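Local coordinates for 2-hydroxyisobutanoyl-CoA mutase large subunit (Aquincola tertiaricarbonis, PDB 4R3U), which catalyses, with its small cobalamin-binding partner subunit, the interconversion of 2-hydroxyisobutyryl-CoA and (S)-3-hydroxybutyryl-CoA, at residues I257-S262 against Q343-T348; I52-V57 against A460-E465; V356-T361 against N379-A384. One frame throughout, in Å; residues are numbered along the deposited sequence.

Interaction 1: residues I257-S262 against Q343-T348; sequences ISEAGS and QTAAAT. With 5AD (5'-deoxyadenosine), chain G.
The E259 carboxylate sits with the CB methyls of A347 and A346 on opposite sides of its plane, while the backbone N-H of A347 meets the group between its two oxygens. A347 N donates to OE1 of E259 at 3.1 Å with an angle of 166°, using the syn lone pair of OE1; the second interaction, from A347 N to OE2 of E259, is bent to 121° and weak. The methyl contacts are close: A347 CB is 3.4 Å from E259 OE1, and on the other side A346 CB is 3.4 Å from E259 OE2. E259 reaches this point because its chain bends at chi2 (-82°), bringing the acid end to the 3-10 turn of 346-348. At that turn A345 O accepts from both T348 N and T348 OG1, the latter at 2.6 Å.

The same turn borders the cofactor pocket. A346 CB lies 3.4 Å from O3' of 5'-deoxyadenosine, and the extended Q343 side chain brings NE2 to 2.8 Å from that O3'; Q343 NE2 is hydrogen-bonded to N379 OD1. Cobalamin touches E259, A260, A346 and A347, and R31 of the small subunit bonds to E259 O.

In the TIM barrel, the contact joins the end of helix 255-259, which closes in a Schellman motif at G261, to the loop after strand 340-344; V301 of strand 298-302 packs on both S258 and A345, and helix 357-370 covers T344.

Interaction 2: residues I52-V57 against A460-E465; sequences IGDFPV and ADFAYE
F462, on helix 454-472, points its ring at the turn of a small beta-hairpin made by strands 49-50 and 56-57, and almost the whole contact passes through this one side chain. Its CZ comes within 3.5 Å of the carbonyl oxygen of I52, which lies at the ring edge and in the ring plane; such a position suits a weak C-H...O approach. G53 CA stands 4.1 Å from F462 CZ, obliquely to the ring, and D54 CG lies at the edge, 4.4 Å from F462 CE1. The backbones stay well apart, 9.1 Å between the CA atoms of G53 and F462, and the ring bridges that gap because its CG is anti to the backbone N (chi1 -154°), directing it off the helix.

The next shell positions the hairpin side and covers F462. D54 has its main polar partner in R469, one turn beyond E465 on the same helix, with a salt bridge from D54 OD1. R469 also pairs with E465 OE2, so the arginine probably offsets the like charges of D54 OD2 and E465 OE2, which lie 6.4 Å apart. On the hairpin side, D305 accepts from the N of I52 and E308 from the N of G53; the bond from G53 N, in the same peptide as I52 O, probably helps set the direction of that carbonyl. S263 and Q266 touch the F462 side chain.

Further out, the contact borders two neighbouring chains: E406 of the second large subunit packs on I52, and R31 of the small subunit packs on A463. The hairpin turn is further held through F55, whose ring stacks on Y429 and whose edge receives G53 O in plane, 3.6 Å from F55 CD1.

Interaction 3: residues V356-T361 against N379-A384; sequences VNVVRT and NGYDEA. With 5AD (5'-deoxyadenosine), chain G.
N357, on helix 357-370, faces Y381 with 5.1 Å between their CA atoms, Y381 belonging to a type I beta turn from G380 to E383. N357 CG lies anti to its carbonyl carbon (chi1 -67°), turning the amide toward Y381 O; ND2 donates to that oxygen at 2.8 Å with an angle of 156°, the oxygen lying in the amide plane but the donor tilted 30° from the carbonyl plane. ND2 also bonds to T350 O, while OD1 of N357 accepts from R360 NH1 at 3.0 Å, with the donor almost in line with the C=O bond. A leucine here would probably leave the Y381 and T350 carbonyls without this donor and R360 NH1 without one of its acceptors, letting the turn drift from the helix.

V358 CG2 lies alongside the Y381 side chain, 3.9 Å from CD2. T361 turns its CG2 methyl to the N379 backbone, 3.6 Å from N379 O, while its OG1 meets water 1 at 2.8 Å, and that water donates to N379 O.

On the turn's other side, OE2 of E383 accepts from O2' of 5'-deoxyadenosine at 3.1 Å. The helix therefore grips, through amide and water, a loop that presents a carboxylate to the ribose.

From the N terminus, segment 52-57 comes first, and its partner 460-465 arrives only after 402 residues, so interaction 2 closes the widest loop and ties the N-terminal hairpin to helix 454-472. Both other contacts fall within that span. Interaction 1 closes an 80-residue loop, joining helix 255-259 to the loop and 3-10 turn after strand 340-344; interaction 3 follows in series, closing a 17-residue loop that ties the N-terminal part of helix 357-370, in the crossover from strand 340-344 to 375-377, to the loop after that second strand. Interactions 1 and 3 touch each other and share 5'-deoxyadenosine. Interaction 2 meets interaction 1 where G261 packs on F462, but stays about 10 Å from interaction 3 at the nearest atoms.

Interaction 1: residues I257-S262 against Q343-T348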
ATOM      1  N   ILE A 257      -6.319  22.736  -5.681  1.00 22.99           N
ATOM      2  CA  ILE A 257      -5.571  23.194  -6.852  1.00 22.53           C
ATOM      3  C   ILE A 257      -5.145  21.931  -7.618  1.00 24.65           C
ATOM      4  O   ILE A 257      -5.389  21.843  -8.828  1.00 24.73           O
ATOM      5  CB  ILE A 257      -4.380  24.147  -6.459  1.00 26.50           C
ATOM      6  CG1 ILE A 257      -4.898  25.509  -5.899  1.00 27.20           C
ATOM      7  CG2 ILE A 257      -3.392  24.383  -7.637  1.00 25.57           C
ATOM      8  CD1 ILE A 257      -3.946  26.218  -4.929  1.00 25.42           C
ATOM      9  N   SER A 258      -4.580  20.925  -6.902  1.00 20.22           N
ATOM     10  CA  SER A 258      -4.190  19.648  -7.523  1.00 19.54           C
ATOM     11  C   SER A 258      -5.404  18.936  -8.140  1.00 21.82           C
ATOM     12  O   SER A 258      -5.382  18.554  -9.316  1.00 21.47           O
ATOM     13  CB  SER A 258      -3.526  18.733  -6.501  1.00 19.93           C
ATOM     14  OG  SER A 258      -3.045  17.566  -7.143  1.00 22.92           O
ATOM     15  N   GLU A 259      -6.451  18.748  -7.327  1.00 18.38           N
ATOM     16  CA  GLU A 259      -7.686  18.064  -7.715  1.00 17.97           C
ATOM     17  C   GLU A 259      -8.464  18.751  -8.859  1.00 20.24           C
ATOM     18  O   GLU A 259      -9.201  18.068  -9.593  1.00 19.74           O
ATOM     19  CB  GLU A 259      -8.543  17.773  -6.489  1.00 18.22           C
ATOM     20  CG  GLU A 259      -7.908  16.741  -5.577  1.00 19.47           C
ATOM     21  CD  GLU A 259      -8.118  15.300  -5.988  1.00 34.81           C
ATOM     22  OE1 GLU A 259      -7.111  14.575  -6.149  1.00 36.73           O
ATOM     23  OE2 GLU A 259      -9.290  14.905  -6.184  1.00 28.10           O
ATOM     24  N   ALA A 260      -8.259  20.082  -9.030  1.00 16.13           N
ATOM     25  CA  ALA A 260      -8.815  20.870 -10.133  1.00 16.19           C
ATOM     26  C   ALA A 260      -8.030  20.570 -11.449  1.00 18.80           C
ATOM     27  O   ALA A 260      -8.417  21.051 -12.510  1.00 18.41           O
ATOM     28  CB  ALA A 260      -8.752  22.356  -9.810  1.00 16.30           C
ATOM     29  N   GLY A 261      -6.899  19.858 -11.328  1.00 16.47           N
ATOM     30  CA  GLY A 261      -6.049  19.412 -12.427  1.00 16.84           C
ATOM     31  C   GLY A 261      -4.632  19.926 -12.477  1.00 21.69           C
ATOM     32  O   GLY A 261      -4.004  19.872 -13.540  1.00 23.04           O
ATOM     33  N   SER A 262      -4.130  20.497 -11.370  1.00 20.66           N
ATOM     34  CA  SER A 262      -2.779  21.084 -11.356  1.00 20.89           C
ATOM     35  C   SER A 262      -1.681  20.042 -11.234  1.00 26.91           C
ATOM     36  O   SER A 262      -1.910  18.877 -10.901  1.00 25.69           O
ATOM     37  CB  SER A 262      -2.637  22.111 -10.231  1.00 23.61           C
ATOM     38  OG  SER A 262      -2.086  21.560  -9.039  1.00 26.65           O
ATOM     39  N   GLN A 343      -4.588  14.809   2.416  1.00 17.58           N
ATOM     40  CA  GLN A 343      -5.635  13.921   1.947  1.00 16.40           C
ATOM     41  C   GLN A 343      -5.043  13.244   0.749  1.00 19.59           C
ATOM     42  O   GLN A 343      -4.340  13.890  -0.031  1.00 20.14           O
ATOM     43  CB  GLN A 343      -6.925  14.676   1.590  1.00 16.63           C
ATOM     44  CG  GLN A 343      -8.100  13.748   1.231  1.00 13.38           C
ATOM     45  CD  GLN A 343      -9.403  14.481   1.003  1.00 19.26           C
ATOM     46  OE1 GLN A 343      -9.582  15.650   1.353  1.00 14.24           O
ATOM     47  NE2 GLN A 343     -10.366  13.796   0.449  1.00 15.09           N
ATOM     48  N   THR A 344      -5.298  11.937   0.609  1.00 16.78           N
ATOM     49  CA  THR A 344      -4.823  11.149  -0.512  1.00 16.51           C
ATOM     50  C   THR A 344      -5.573  11.612  -1.764  1.00 22.21           C
ATOM     51  O   THR A 344      -6.695  12.149  -1.642  1.00 22.43           O
ATOM     52  CB  THR A 344      -4.881   9.641  -0.174  1.00 20.20           C
ATOM     53  OG1 THR A 344      -6.234   9.236   0.040  1.00 23.29           O
ATOM     54  CG2 THR A 344      -4.035   9.277   1.058  1.00 14.64           C
ATOM     55  N   ALA A 345      -4.936  11.484  -2.968  1.00 19.22           N
ATOM     56  CA  ALA A 345      -5.550  11.932  -4.215  1.00 18.23           C
ATOM     57  C   ALA A 345      -6.761  11.129  -4.667  1.00 21.89           C
ATOM     58  O   ALA A 345      -6.645  10.026  -5.230  1.00 22.20           O
ATOM     59  CB  ALA A 345      -4.515  11.994  -5.319  1.00 19.20           C
ATOM     60  N   ALA A 346      -7.933  11.728  -4.484  1.00 19.03           N
ATOM     61  CA  ALA A 346      -9.229  11.198  -4.883  1.00 17.45           C
ATOM     62  C   ALA A 346      -9.293  11.078  -6.452  1.00 25.16           C
ATOM     63  O   ALA A 346      -9.866  10.112  -6.978  1.00 26.06           O
ATOM     64  CB  ALA A 346     -10.275  12.137  -4.381  1.00 17.04           C
ATOM     65  N   ALA A 347      -8.638  12.028  -7.187  1.00 22.34           N
ATOM     66  CA  ALA A 347      -8.614  12.013  -8.643  1.00 22.20           C
ATOM     67  C   ALA A 347      -7.893  10.764  -9.266  1.00 24.81           C
ATOM     68  O   ALA A 347      -8.103  10.475 -10.465  1.00 25.19           O
ATOM     69  CB  ALA A 347      -8.029  13.316  -9.182  1.00 22.27           C
ATOM     70  N   THR A 348      -7.075  10.029  -8.460  1.00 19.92           N
ATOM     71  CA  THR A 348      -6.370   8.822  -8.923  1.00 19.23           C
ATOM     72  C   THR A 348      -7.234   7.545  -8.824  1.00 23.72           C
ATOM     73  O   THR A 348      -6.884   6.503  -9.395  1.00 25.54           O
ATOM     74  CB  THR A 348      -5.098   8.589  -8.152  1.00 17.82           C
ATOM     75  OG1 THR A 348      -5.433   8.331  -6.805  1.00 21.88           O
ATOM     76  CG2 THR A 348      -4.108   9.717  -8.266  1.00 21.56           C
TER
HETATM   77  N1  5AD G 803     -18.134  12.263   3.681  0.50 17.93           N
HETATM   78  C2  5AD G 803     -16.842  11.778   3.481  0.50 20.21           C
HETATM   79  N3  5AD G 803     -16.068  12.308   2.418  0.50 23.69           N
HETATM   80  C4  5AD G 803     -16.564  13.327   1.683  0.50 26.69           C
HETATM   81  N9  5AD G 803     -16.078  14.008   0.643  0.50 27.68           N
HETATM   82  C8  5AD G 803     -16.952  14.976   0.353  0.50 27.15           C
HETATM   83  N7  5AD G 803     -18.013  14.859   1.133  0.50 26.55           N
HETATM   84  C5  5AD G 803     -17.774  13.849   1.977  0.50 26.02           C
HETATM   85  C6  5AD G 803     -18.522  13.327   2.961  0.50 21.43           C
HETATM   86  N6  5AD G 803     -19.716  13.873   3.117  0.50 21.65           N
HETATM   87  C1' 5AD G 803     -14.720  14.046   0.074  0.50 27.53           C
HETATM   88  C2' 5AD G 803     -14.277  12.830  -0.662  0.50 28.76           C
HETATM   89  C3' 5AD G 803     -13.367  13.429  -1.721  0.50 31.13           C
HETATM   90  C4' 5AD G 803     -13.401  14.944  -1.511  0.50 30.21           C
HETATM   91  C5' 5AD G 803     -13.514  15.648  -2.858  0.50 30.69           C
HETATM   92  O4' 5AD G 803     -14.637  15.127  -0.869  0.50 28.07           O
HETATM   93  O2' 5AD G 803     -13.484  12.023   0.219  0.50 27.47           O
HETATM   94  O3' 5AD G 803     -12.037  12.903  -1.554  0.50 32.43           O

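Interaction 2: residues I52-V57 against A460-E465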
ATOM      1  N   ILE A  52       5.028  12.362 -12.631  1.00 22.93           N
ATOM      2  CA  ILE A  52       3.671  12.662 -13.131  1.00 22.18           C
ATOM      3  C   ILE A  52       3.561  14.190 -13.262  1.00 28.36           C
ATOM      4  O   ILE A  52       2.989  14.698 -14.222  1.00 31.28           O
ATOM      5  CB  ILE A  52       2.573  12.055 -12.225  1.00 24.14           C
ATOM      6  CG1 ILE A  52       2.612  10.510 -12.249  1.00 22.95           C
ATOM      7  CG2 ILE A  52       1.172  12.595 -12.578  1.00 25.51           C
ATOM      8  CD1 ILE A  52       1.779   9.776 -11.141  1.00 22.20           C
ATOM      9  N   GLY A  53       4.223  14.896 -12.354  1.00 24.46           N
ATOM     10  CA  GLY A  53       4.294  16.353 -12.338  1.00 24.96           C
ATOM     11  C   GLY A  53       5.240  16.969 -13.349  1.00 27.30           C
ATOM     12  O   GLY A  53       5.545  18.156 -13.246  1.00 26.50           O
ATOM     13  N   ASP A  54       5.686  16.157 -14.345  1.00 24.73           N
ATOM     14  CA  ASP A  54       6.538  16.533 -15.486  1.00 26.44           C
ATOM     15  C   ASP A  54       7.977  16.980 -15.201  1.00 32.37           C
ATOM     16  O   ASP A  54       8.579  17.697 -16.001  1.00 34.55           O
ATOM     17  CB  ASP A  54       5.814  17.504 -16.426  1.00 28.51           C
ATOM     18  CG  ASP A  54       5.089  16.876 -17.584  1.00 39.35           C
ATOM     19  OD1 ASP A  54       4.802  15.654 -17.521  1.00 41.61           O
ATOM     20  OD2 ASP A  54       4.767  17.609 -18.540  1.00 49.30           O
ATOM     21  N   PHE A  55       8.532  16.554 -14.077  1.00 28.23           N
ATOM     22  CA  PHE A  55       9.925  16.855 -13.768  1.00 28.46           C
ATOM     23  C   PHE A  55      10.749  15.728 -14.361  1.00 33.86           C
ATOM     24  O   PHE A  55      10.425  14.563 -14.110  1.00 33.45           O
ATOM     25  CB  PHE A  55      10.145  16.911 -12.248  1.00 28.97           C
ATOM     26  CG  PHE A  55       9.933  18.253 -11.607  1.00 29.76           C
ATOM     27  CD1 PHE A  55       8.737  18.933 -11.762  1.00 30.30           C
ATOM     28  CD2 PHE A  55      10.917  18.817 -10.798  1.00 33.11           C
ATOM     29  CE1 PHE A  55       8.538  20.173 -11.164  1.00 31.41           C
ATOM     30  CE2 PHE A  55      10.711  20.049 -10.171  1.00 35.72           C
ATOM     31  CZ  PHE A  55       9.519  20.718 -10.358  1.00 33.12           C
ATOM     32  N   PRO A  56      11.772  16.026 -15.189  1.00 31.62           N
ATOM     33  CA  PRO A  56      12.593  14.933 -15.744  1.00 30.96           C
ATOM     34  C   PRO A  56      13.425  14.247 -14.651  1.00 35.57           C
ATOM     35  O   PRO A  56      13.976  14.908 -13.753  1.00 35.18           O
ATOM     36  CB  PRO A  56      13.462  15.626 -16.796  1.00 33.38           C
ATOM     37  CG  PRO A  56      13.525  17.050 -16.384  1.00 37.69           C
ATOM     38  CD  PRO A  56      12.266  17.356 -15.616  1.00 33.39           C
ATOM     39  N   VAL A  57      13.487  12.901 -14.719  1.00 31.46           N
ATOM     40  CA  VAL A  57      14.238  12.088 -13.765  1.00 29.77           C
ATOM     41  C   VAL A  57      15.431  11.374 -14.396  1.00 33.15           C
ATOM     42  O   VAL A  57      15.368  10.974 -15.569  1.00 33.28           O
ATOM     43  CB  VAL A  57      13.359  11.145 -12.913  1.00 32.08           C
ATOM     44  CG1 VAL A  57      12.368  11.935 -12.085  1.00 30.70           C
ATOM     45  CG2 VAL A  57      12.646  10.093 -13.767  1.00 31.78           C
ATOM     46  N   ALA A 460      -5.947  24.414 -15.776  1.00 25.20           N
ATOM     47  CA  ALA A 460      -6.756  23.884 -16.882  1.00 24.31           C
ATOM     48  C   ALA A 460      -5.929  23.223 -17.984  1.00 28.97           C
ATOM     49  O   ALA A 460      -6.375  22.252 -18.595  1.00 29.32           O
ATOM     50  CB  ALA A 460      -7.649  24.965 -17.454  1.00 24.58           C
ATOM     51  N   ASP A 461      -4.732  23.748 -18.238  1.00 25.54           N
ATOM     52  CA  ASP A 461      -3.815  23.194 -19.227  1.00 25.79           C
ATOM     53  C   ASP A 461      -3.288  21.855 -18.754  1.00 28.17           C
ATOM     54  O   ASP A 461      -3.211  20.923 -19.549  1.00 28.74           O
ATOM     55  CB  ASP A 461      -2.648  24.162 -19.490  1.00 28.36           C
ATOM     56  CG  ASP A 461      -3.022  25.385 -20.288  1.00 38.93           C
ATOM     57  OD1 ASP A 461      -4.189  25.458 -20.759  1.00 41.32           O
ATOM     58  OD2 ASP A 461      -2.153  26.266 -20.456  1.00 45.24           O
ATOM     59  N   PHE A 462      -2.925  21.748 -17.462  1.00 23.76           N
ATOM     60  CA  PHE A 462      -2.415  20.490 -16.943  1.00 23.43           C
ATOM     61  C   PHE A 462      -3.523  19.417 -16.950  1.00 29.95           C
ATOM     62  O   PHE A 462      -3.298  18.332 -17.492  1.00 29.69           O
ATOM     63  CB  PHE A 462      -1.734  20.667 -15.575  1.00 23.34           C
ATOM     64  CG  PHE A 462      -0.699  19.600 -15.304  1.00 23.26           C
ATOM     65  CD1 PHE A 462       0.535  19.612 -15.962  1.00 26.25           C
ATOM     66  CD2 PHE A 462      -0.941  18.594 -14.380  1.00 21.85           C
ATOM     67  CE1 PHE A 462       1.492  18.612 -15.717  1.00 25.81           C
ATOM     68  CE2 PHE A 462       0.030  17.618 -14.112  1.00 23.14           C
ATOM     69  CZ  PHE A 462       1.236  17.631 -14.775  1.00 21.61           C
ATOM     70  N   ALA A 463      -4.729  19.783 -16.450  1.00 26.03           N
ATOM     71  CA  ALA A 463      -5.947  18.968 -16.418  1.00 25.42           C
ATOM     72  C   ALA A 463      -6.255  18.394 -17.814  1.00 30.84           C
ATOM     73  O   ALA A 463      -6.553  17.199 -17.907  1.00 33.33           O
ATOM     74  CB  ALA A 463      -7.136  19.808 -15.923  1.00 25.40           C
ATOM     75  N   TYR A 464      -6.129  19.220 -18.882  1.00 24.00           N
ATOM     76  CA  TYR A 464      -6.391  18.810 -20.257  1.00 25.48           C
ATOM     77  C   TYR A 464      -5.316  17.864 -20.800  1.00 30.69           C
ATOM     78  O   TYR A 464      -5.638  16.872 -21.453  1.00 29.15           O
ATOM     79  CB  TYR A 464      -6.620  20.023 -21.179  1.00 26.51           C
ATOM     80  CG  TYR A 464      -7.062  19.668 -22.589  1.00 28.80           C
ATOM     81  CD1 TYR A 464      -8.327  19.136 -22.835  1.00 30.55           C
ATOM     82  CD2 TYR A 464      -6.242  19.919 -23.679  1.00 30.52           C
ATOM     83  CE1 TYR A 464      -8.745  18.831 -24.126  1.00 32.46           C
ATOM     84  CE2 TYR A 464      -6.656  19.634 -24.978  1.00 32.75           C
ATOM     85  CZ  TYR A 464      -7.906  19.080 -25.200  1.00 41.46           C
ATOM     86  OH  TYR A 464      -8.296  18.783 -26.496  1.00 44.92           O
ATOM     87  N   GLU A 465      -4.037  18.149 -20.492  1.00 28.87           N
ATOM     88  CA  GLU A 465      -2.929  17.281 -20.882  1.00 28.62           C
ATOM     89  C   GLU A 465      -3.055  15.918 -20.159  1.00 30.99           C
ATOM     90  O   GLU A 465      -2.812  14.880 -20.779  1.00 31.08           O
ATOM     91  CB  GLU A 465      -1.569  17.974 -20.651  1.00 30.14           C
ATOM     92  CG  GLU A 465      -0.342  17.183 -21.104  1.00 39.31           C
ATOM     93  CD  GLU A 465      -0.265  16.695 -22.544  1.00 50.97           C
ATOM     94  OE1 GLU A 465      -0.801  17.385 -23.440  1.00 45.24           O
ATOM     95  OE2 GLU A 465       0.362  15.634 -22.779  1.00 40.55           O
TER

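Interaction 3: residues V356-T361 against N379-A384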
ATOM      1  N   VAL A 356      -9.330  -1.918  -5.881  1.00 22.17           N
ATOM      2  CA  VAL A 356      -7.936  -1.639  -6.224  1.00 22.89           C
ATOM      3  C   VAL A 356      -7.495  -0.258  -5.660  1.00 23.12           C
ATOM      4  O   VAL A 356      -6.315  -0.054  -5.389  1.00 20.89           O
ATOM      5  CB  VAL A 356      -7.772  -1.831  -7.757  1.00 27.18           C
ATOM      6  CG1 VAL A 356      -7.537  -0.531  -8.503  1.00 27.36           C
ATOM      7  CG2 VAL A 356      -6.716  -2.841  -8.056  1.00 27.62           C
ATOM      8  N   ASN A 357      -8.483   0.639  -5.380  1.00 21.42           N
ATOM      9  CA  ASN A 357      -8.274   1.939  -4.735  1.00 21.28           C
ATOM     10  C   ASN A 357      -7.599   1.786  -3.373  1.00 22.97           C
ATOM     11  O   ASN A 357      -6.859   2.673  -2.980  1.00 23.42           O
ATOM     12  CB  ASN A 357      -9.605   2.697  -4.574  1.00 21.39           C
ATOM     13  CG  ASN A 357     -10.177   3.097  -5.889  1.00 28.09           C
ATOM     14  OD1 ASN A 357      -9.447   3.208  -6.858  1.00 13.86           O
ATOM     15  ND2 ASN A 357     -11.495   3.240  -5.967  1.00 26.54           N
ATOM     16  N   VAL A 358      -7.812   0.642  -2.684  1.00 19.00           N
ATOM     17  CA  VAL A 358      -7.208   0.337  -1.393  1.00 18.16           C
ATOM     18  C   VAL A 358      -5.683   0.389  -1.520  1.00 22.58           C
ATOM     19  O   VAL A 358      -5.035   0.991  -0.657  1.00 23.66           O
ATOM     20  CB  VAL A 358      -7.766  -0.993  -0.786  1.00 19.55           C
ATOM     21  CG1 VAL A 358      -7.021  -1.428   0.492  1.00 18.43           C
ATOM     22  CG2 VAL A 358      -9.262  -0.886  -0.535  1.00 18.63           C
ATOM     23  N   VAL A 359      -5.128  -0.184  -2.627  1.00 21.36           N
ATOM     24  CA  VAL A 359      -3.690  -0.212  -2.954  1.00 21.16           C
ATOM     25  C   VAL A 359      -3.177   1.217  -3.210  1.00 24.41           C
ATOM     26  O   VAL A 359      -2.170   1.605  -2.644  1.00 25.15           O
ATOM     27  CB  VAL A 359      -3.363  -1.141  -4.157  1.00 24.38           C
ATOM     28  CG1 VAL A 359      -1.853  -1.131  -4.500  1.00 23.93           C
ATOM     29  CG2 VAL A 359      -3.858  -2.566  -3.922  1.00 24.27           C
ATOM     30  N   ARG A 360      -3.868   1.973  -4.069  1.00 21.88           N
ATOM     31  CA  ARG A 360      -3.554   3.343  -4.453  1.00 20.99           C
ATOM     32  C   ARG A 360      -3.449   4.221  -3.231  1.00 24.23           C
ATOM     33  O   ARG A 360      -2.452   4.923  -3.079  1.00 26.03           O
ATOM     34  CB  ARG A 360      -4.655   3.899  -5.379  1.00 20.61           C
ATOM     35  CG  ARG A 360      -4.699   3.257  -6.755  1.00 17.74           C
ATOM     36  CD  ARG A 360      -5.782   3.869  -7.604  1.00 14.00           C
ATOM     37  NE  ARG A 360      -5.628   3.485  -9.002  1.00 19.24           N
ATOM     38  CZ  ARG A 360      -6.540   2.864  -9.733  1.00 27.67           C
ATOM     39  NH1 ARG A 360      -7.720   2.553  -9.213  1.00 20.54           N
ATOM     40  NH2 ARG A 360      -6.283   2.560 -11.002  1.00 19.61           N
ATOM     41  N   THR A 361      -4.462   4.160  -2.346  1.00 19.62           N
ATOM     42  CA  THR A 361      -4.587   4.930  -1.098  1.00 17.56           C
ATOM     43  C   THR A 361      -3.551   4.504  -0.067  1.00 18.08           C
ATOM     44  O   THR A 361      -3.163   5.330   0.745  1.00 16.35           O
ATOM     45  CB  THR A 361      -6.055   4.926  -0.625  1.00 20.11           C
ATOM     46  OG1 THR A 361      -6.827   5.607  -1.607  1.00 16.84           O
ATOM     47  CG2 THR A 361      -6.268   5.577   0.744  1.00 21.32           C
ATOM     48  N   ASN A 379      -8.768   8.245   1.549  1.00 18.45           N
ATOM     49  CA  ASN A 379     -10.044   8.116   0.858  1.00 18.23           C
ATOM     50  C   ASN A 379     -10.595   6.704   0.944  1.00 21.15           C
ATOM     51  O   ASN A 379      -9.833   5.782   1.250  1.00 21.96           O
ATOM     52  CB  ASN A 379      -9.936   8.571  -0.601  1.00 15.49           C
ATOM     53  CG  ASN A 379      -9.470   9.977  -0.758  1.00 27.99           C
ATOM     54  OD1 ASN A 379      -9.806  10.860   0.033  1.00 17.51           O
ATOM     55  ND2 ASN A 379      -8.639  10.200  -1.768  1.00 26.49           N
ATOM     56  N   GLY A 380     -11.910   6.569   0.717  1.00 17.46           N
ATOM     57  CA  GLY A 380     -12.616   5.299   0.686  1.00 17.42           C
ATOM     58  C   GLY A 380     -12.475   4.691  -0.704  1.00 22.38           C
ATOM     59  O   GLY A 380     -12.277   5.424  -1.689  1.00 20.76           O
ATOM     60  N   TYR A 381     -12.589   3.323  -0.794  1.00 20.35           N
ATOM     61  CA  TYR A 381     -12.503   2.604  -2.056  1.00 20.40           C
ATOM     62  C   TYR A 381     -13.673   2.959  -2.976  1.00 25.81           C
ATOM     63  O   TYR A 381     -13.575   2.770  -4.193  1.00 28.23           O
ATOM     64  CB  TYR A 381     -12.365   1.080  -1.848  1.00 20.60           C
ATOM     65  CG  TYR A 381     -13.374   0.497  -0.880  1.00 20.74           C
ATOM     66  CD1 TYR A 381     -14.737   0.441  -1.200  1.00 22.49           C
ATOM     67  CD2 TYR A 381     -12.969  -0.054   0.330  1.00 19.80           C
ATOM     68  CE1 TYR A 381     -15.667  -0.121  -0.317  1.00 21.88           C
ATOM     69  CE2 TYR A 381     -13.892  -0.617   1.220  1.00 19.13           C
ATOM     70  CZ  TYR A 381     -15.236  -0.654   0.891  1.00 23.77           C
ATOM     71  OH  TYR A 381     -16.131  -1.231   1.773  1.00 28.56           O
ATOM     72  N   ASP A 382     -14.747   3.534  -2.401  1.00 23.36           N
ATOM     73  CA  ASP A 382     -15.969   3.963  -3.082  1.00 23.20           C
ATOM     74  C   ASP A 382     -15.947   5.445  -3.551  1.00 25.71           C
ATOM     75  O   ASP A 382     -16.993   6.000  -3.913  1.00 26.36           O
ATOM     76  CB  ASP A 382     -17.209   3.644  -2.214  1.00 24.61           C
ATOM     77  CG  ASP A 382     -17.305   4.187  -0.777  1.00 27.40           C
ATOM     78  OD1 ASP A 382     -16.376   4.910  -0.337  1.00 27.74           O
ATOM     79  OD2 ASP A 382     -18.317   3.895  -0.101  1.00 26.28           O
ATOM     80  N   GLU A 383     -14.751   6.053  -3.603  1.00 21.35           N
ATOM     81  CA  GLU A 383     -14.542   7.450  -3.988  1.00 20.79           C
ATOM     82  C   GLU A 383     -15.230   7.883  -5.289  1.00 26.21           C
ATOM     83  O   GLU A 383     -15.844   8.942  -5.327  1.00 26.27           O
ATOM     84  CB  GLU A 383     -13.033   7.771  -4.016  1.00 20.88           C
ATOM     85  CG  GLU A 383     -12.685   9.226  -4.299  1.00 21.19           C
ATOM     86  CD  GLU A 383     -13.077  10.290  -3.294  1.00 40.81           C
ATOM     87  OE1 GLU A 383     -13.306  11.430  -3.749  1.00 47.39           O
ATOM     88  OE2 GLU A 383     -13.101  10.019  -2.071  1.00 41.21           O
ATOM     89  N   ALA A 384     -15.146   7.065  -6.350  1.00 25.13           N
ATOM     90  CA  ALA A 384     -15.721   7.435  -7.640  1.00 24.38           C
ATOM     91  C   ALA A 384     -17.244   7.223  -7.767  1.00 24.68           C
ATOM     92  O   ALA A 384     -17.841   7.622  -8.768  1.00 23.35           O
ATOM     93  CB  ALA A 384     -14.963   6.751  -8.758  1.00 25.10           C
TER
HETATM   94  N1  5AD G 803     -18.134  12.263   3.681  0.50 17.93           N
HETATM   95  C2  5AD G 803     -16.842  11.778   3.481  0.50 20.21           C
HETATM   96  N3  5AD G 803     -16.068  12.308   2.418  0.50 23.69           N
HETATM   97  C4  5AD G 803     -16.564  13.327   1.683  0.50 26.69           C
HETATM   98  N9  5AD G 803     -16.078  14.008   0.643  0.50 27.68           N
HETATM   99  C8  5AD G 803     -16.952  14.976   0.353  0.50 27.15           C
HETATM  100  N7  5AD G 803     -18.013  14.859   1.133  0.50 26.55           N
HETATM  101  C5  5AD G 803     -17.774  13.849   1.977  0.50 26.02           C
HETATM  102  C6  5AD G 803     -18.522  13.327   2.961  0.50 21.43           C
HETATM  103  N6  5AD G 803     -19.716  13.873   3.117  0.50 21.65           N
HETATM  104  C1' 5AD G 803     -14.720  14.046   0.074  0.50 27.53           C
HETATM  105  C2' 5AD G 803     -14.277  12.830  -0.662  0.50 28.76           C
HETATM  106  C3' 5AD G 803     -13.367  13.429  -1.721  0.50 31.13           C
HETATM  107  C4' 5AD G 803     -13.401  14.944  -1.511  0.50 30.21           C
HETATM  108  C5' 5AD G 803     -13.514  15.648  -2.858  0.50 30.69           C
HETATM  109  O4' 5AD G 803     -14.637  15.127  -0.869  0.50 28.07           O
HETATM  110  O2' 5AD G 803     -13.484  12.023   0.219  0.50 27.47           O
HETATM  111  O3' 5AD G 803     -12.037  12.903  -1.554  0.50 32.43           O
HETATM  112  O   HOH W   1      -9.240   4.157  -1.499  1.00 19.17           O
HETATM  113  O   HOH W   2      -6.514   8.015  -2.307  1.00 15.65           O